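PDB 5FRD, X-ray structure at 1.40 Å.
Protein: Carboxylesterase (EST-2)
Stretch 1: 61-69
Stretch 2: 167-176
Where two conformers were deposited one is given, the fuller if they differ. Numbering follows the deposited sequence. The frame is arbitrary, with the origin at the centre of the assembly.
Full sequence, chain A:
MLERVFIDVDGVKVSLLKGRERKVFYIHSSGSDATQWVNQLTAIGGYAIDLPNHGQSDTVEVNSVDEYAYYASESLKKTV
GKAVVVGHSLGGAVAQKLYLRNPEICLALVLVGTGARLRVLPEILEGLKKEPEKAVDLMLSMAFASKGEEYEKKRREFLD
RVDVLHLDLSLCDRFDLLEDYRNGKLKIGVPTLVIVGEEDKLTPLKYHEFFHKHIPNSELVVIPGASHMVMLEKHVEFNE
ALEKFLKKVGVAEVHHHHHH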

# COMPACT_ATOMS: atom_id res chain seq x y z
N GLU A 61 -15.19 13.00 2.11
CA GLU A 61 -15.95 11.76 2.01
C GLU A 61 -15.40 10.88 0.89
O GLU A 61 -15.29 11.34 -0.26
CB GLU A 61 -17.43 12.07 1.76
CG GLU A 61 -18.35 10.86 1.85
CD GLU A 61 -19.79 11.15 1.42
OE1 GLU A 61 -20.10 12.30 1.05
OE2 GLU A 61 -20.60 10.20 1.44
N VAL A 62 -15.08 9.62 1.21
CA VAL A 62 -14.60 8.65 0.23
C VAL A 62 -15.37 7.34 0.40
O VAL A 62 -15.33 6.72 1.46
CB VAL A 62 -13.07 8.40 0.35
CG1 VAL A 62 -12.59 7.30 -0.60
CG2 VAL A 62 -12.31 9.69 0.09
N ASN A 63 -16.05 6.92 -0.67
CA ASN A 63 -16.96 5.78 -0.62
C ASN A 63 -16.50 4.53 -1.36
O ASN A 63 -17.17 3.50 -1.35
CB ASN A 63 -18.33 6.27 -1.12
CG ASN A 63 -18.96 7.26 -0.16
OD1 ASN A 63 -18.93 7.08 1.07
ND2 ASN A 63 -19.52 8.32 -0.70
N SER A 64 -15.31 4.60 -1.97
CA SER A 64 -14.79 3.45 -2.70
C SER A 64 -13.28 3.51 -2.84
O SER A 64 -12.68 4.59 -2.78
CB SER A 64 -15.39 3.38 -4.11
OG SER A 64 -14.97 4.48 -4.89
N VAL A 65 -12.69 2.34 -3.06
CA VAL A 65 -11.29 2.25 -3.46
C VAL A 65 -11.04 3.07 -4.73
O VAL A 65 -10.01 3.73 -4.84
CB VAL A 65 -10.86 0.79 -3.63
CG1 VAL A 65 -9.45 0.68 -4.20
CG2 VAL A 65 -10.90 0.04 -2.31
N ASP A 66 -11.96 3.03 -5.70
CA ASP A 66 -11.83 3.84 -6.92
C ASP A 66 -11.65 5.33 -6.65
O ASP A 66 -10.86 6.00 -7.33
CB ASP A 66 -13.06 3.65 -7.84
CG ASP A 66 -12.92 2.48 -8.81
OD1 ASP A 66 -11.82 2.29 -9.37
OD2 ASP A 66 -13.92 1.77 -9.03
N GLU A 67 -12.37 5.88 -5.68
CA GLU A 67 -12.24 7.28 -5.33
C GLU A 67 -10.81 7.59 -4.78
O GLU A 67 -10.20 8.58 -5.13
CB GLU A 67 -13.38 7.68 -4.38
CG GLU A 67 -14.70 7.87 -5.11
CD GLU A 67 -15.93 7.73 -4.22
OE1 GLU A 67 -15.94 8.27 -3.10
OE2 GLU A 67 -16.90 7.07 -4.66
N TYR A 68 -10.31 6.71 -3.90
CA TYR A 68 -8.93 6.89 -3.48
C TYR A 68 -7.96 6.79 -4.64
O TYR A 68 -6.95 7.49 -4.69
CB TYR A 68 -8.53 5.90 -2.37
CG TYR A 68 -8.93 6.30 -0.99
CD1 TYR A 68 -8.71 7.59 -0.52
CD2 TYR A 68 -9.47 5.39 -0.09
CE1 TYR A 68 -9.05 7.99 0.75
CE2 TYR A 68 -9.85 5.79 1.20
CZ TYR A 68 -9.62 7.10 1.61
OH TYR A 68 -10.00 7.55 2.88
N ALA A 69 -8.24 5.91 -5.61
CA ALA A 69 -7.40 5.81 -6.79
C ALA A 69 -7.39 7.08 -7.65
O ALA A 69 -6.37 7.40 -8.26
CB ALA A 69 -7.80 4.60 -7.62
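Stretch 2 167-176: LDLSLCDRFD

A single leucine can organise the meeting of two chain segments a hundred residues apart, and the carboxylesterase EST-2 offers a compact example. Stretch 2 enters as the continuation of a helix begun earlier in the chain, and is extended by Phe-175. Stretch 1 approaches as a loop and turns into a helix at Val-65. The two helix axes run at 110° to each other and come no closer than 11.0 Å, so the contact depends on side chains and on the loop that leads into the stretch 1 helix, where the CA atoms of Ser-64 and Leu-171 lie 5.9 Å apart.

Along stretch 1, Glu-61 stays clear of the partner. Val-62 makes the first contact, its CG1 4.2 Å from Leu-171 CD1. At Asn-63 it is the backbone that faces the partner: its O lies 3.5 Å from Leu-171 CD2 and, near the plane of the guanidinium, 3.7 Å from Arg-174 NH2, too far to count as a hydrogen bond. The CA-to-CB bond of Ser-64 points away from stretch 2, and its OG caps the helix, accepting from Glu-67 N at 3.1 Å, while its N sits 3.7 Å from Leu-171 CD2 and finds no polar partner.

The CA-to-CB bond of Val-65 points toward stretch 2, and the side chain touches two residues, with CG2 4.3 Å from Leu-171 CB and 4.1 Å from Phe-175 CD1. Beside this apolar patch a water bridges the backbones, accepting from Val-65 N at 3.3 Å and donating to Leu-171 O at 3.0 Å. Nearly one helical turn on, Tyr-68 lays CE2 3.6 Å from Leu-171 CD1. Its OH is 3.8 Å from Asp-168 OD1, and a second water closes that gap, 2.7 Å from Tyr-68 OH and 2.6 Å from Asp-168 OD1. With no direct hydrogen bond across the interface, apolar packing around Leu-171 is supplemented by water.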

# COMPACT_ATOMS: atom_id res chain seq x y z
N LEU A 167 -13.50 2.81 8.53
CA LEU A 167 -13.91 3.24 7.18
C LEU A 167 -13.04 2.60 6.11
O LEU A 167 -13.56 2.06 5.12
CB LEU A 167 -13.86 4.75 7.02
CG LEU A 167 -14.90 5.55 7.82
CD1 LEU A 167 -14.62 7.03 7.65
CD2 LEU A 167 -16.32 5.22 7.39
N ASP A 168 -11.74 2.62 6.31
CA ASP A 168 -10.79 2.04 5.35
C ASP A 168 -11.02 0.54 5.20
O ASP A 168 -11.00 0.01 4.10
CB ASP A 168 -9.34 2.25 5.83
CG ASP A 168 -8.85 3.68 5.74
OD1 ASP A 168 -9.47 4.53 5.07
OD2 ASP A 168 -7.77 3.98 6.37
N LEU A 169 -11.16 -0.18 6.31
CA LEU A 169 -11.37 -1.62 6.27
C LEU A 169 -12.71 -1.96 5.64
O LEU A 169 -12.83 -3.00 5.00
CB LEU A 169 -11.25 -2.25 7.65
CG LEU A 169 -9.83 -2.26 8.22
CD1 LEU A 169 -9.90 -2.76 9.66
CD2 LEU A 169 -8.90 -3.14 7.42
N SER A 170 -13.72 -1.13 5.83
CA SER A 170 -15.00 -1.33 5.14
C SER A 170 -14.83 -1.22 3.63
O SER A 170 -15.48 -1.96 2.88
CB SER A 170 -16.02 -0.31 5.64
OG SER A 170 -16.37 -0.58 6.98
N LEU A 171 -13.95 -0.33 3.16
CA LEU A 171 -13.68 -0.24 1.72
C LEU A 171 -12.95 -1.48 1.25
O LEU A 171 -13.25 -2.01 0.18
CB LEU A 171 -12.85 0.99 1.38
CG LEU A 171 -13.46 2.36 1.65
CD1 LEU A 171 -12.54 3.47 1.15
CD2 LEU A 171 -14.85 2.54 1.05
N CYS A 172 -11.99 -1.97 2.01
CA CYS A 172 -11.34 -3.25 1.71
C CYS A 172 -12.33 -4.40 1.59
O CYS A 172 -12.28 -5.23 0.65
CB CYS A 172 -10.31 -3.64 2.78
SG CYS A 172 -8.83 -2.62 2.84
N ASP A 173 -13.26 -4.43 2.54
CA ASP A 173 -14.21 -5.53 2.61
C ASP A 173 -15.09 -5.61 1.36
O ASP A 173 -15.59 -6.69 1.05
CB ASP A 173 -15.05 -5.39 3.86
CG ASP A 173 -15.76 -6.66 4.24
OD1 ASP A 173 -15.15 -7.73 4.34
OD2 ASP A 173 -16.95 -6.56 4.51
N ARG A 174 -15.29 -4.48 0.70
CA ARG A 174 -16.11 -4.41 -0.52
C ARG A 174 -15.28 -4.51 -1.80
O ARG A 174 -15.83 -4.54 -2.90
CB ARG A 174 -16.94 -3.12 -0.52
CG ARG A 174 -18.00 -3.09 0.57
CD ARG A 174 -19.05 -2.01 0.35
NE ARG A 174 -18.53 -0.64 0.49
CZ ARG A 174 -18.52 0.09 1.61
NH1 ARG A 174 -19.00 -0.38 2.76
NH2 ARG A 174 -18.03 1.33 1.58
N PHE A 175 -13.95 -4.59 -1.67
CA PHE A 175 -13.09 -4.64 -2.82
C PHE A 175 -12.97 -6.07 -3.35
O PHE A 175 -12.61 -6.99 -2.62
CB PHE A 175 -11.69 -4.10 -2.43
CG PHE A 175 -10.67 -4.23 -3.52
CD1 PHE A 175 -10.67 -3.35 -4.59
CD2 PHE A 175 -9.72 -5.24 -3.47
CE1 PHE A 175 -9.74 -3.49 -5.59
CE2 PHE A 175 -8.78 -5.36 -4.46
CZ PHE A 175 -8.80 -4.49 -5.52
N ASP A 176 -13.26 -6.25 -4.64
CA ASP A 176 -13.27 -7.58 -5.24
C ASP A 176 -13.04 -7.51 -6.74
O ASP A 176 -13.95 -7.14 -7.51
CB ASP A 176 -14.61 -8.28 -4.94
CG ASP A 176 -14.68 -9.68 -5.50
OD1 ASP A 176 -13.62 -10.31 -5.73
OD2 ASP A 176 -15.81 -10.16 -5.73
O HOH W 1 -14.35 -0.23 -1.95
O HOH W 2 -11.55 5.86 4.30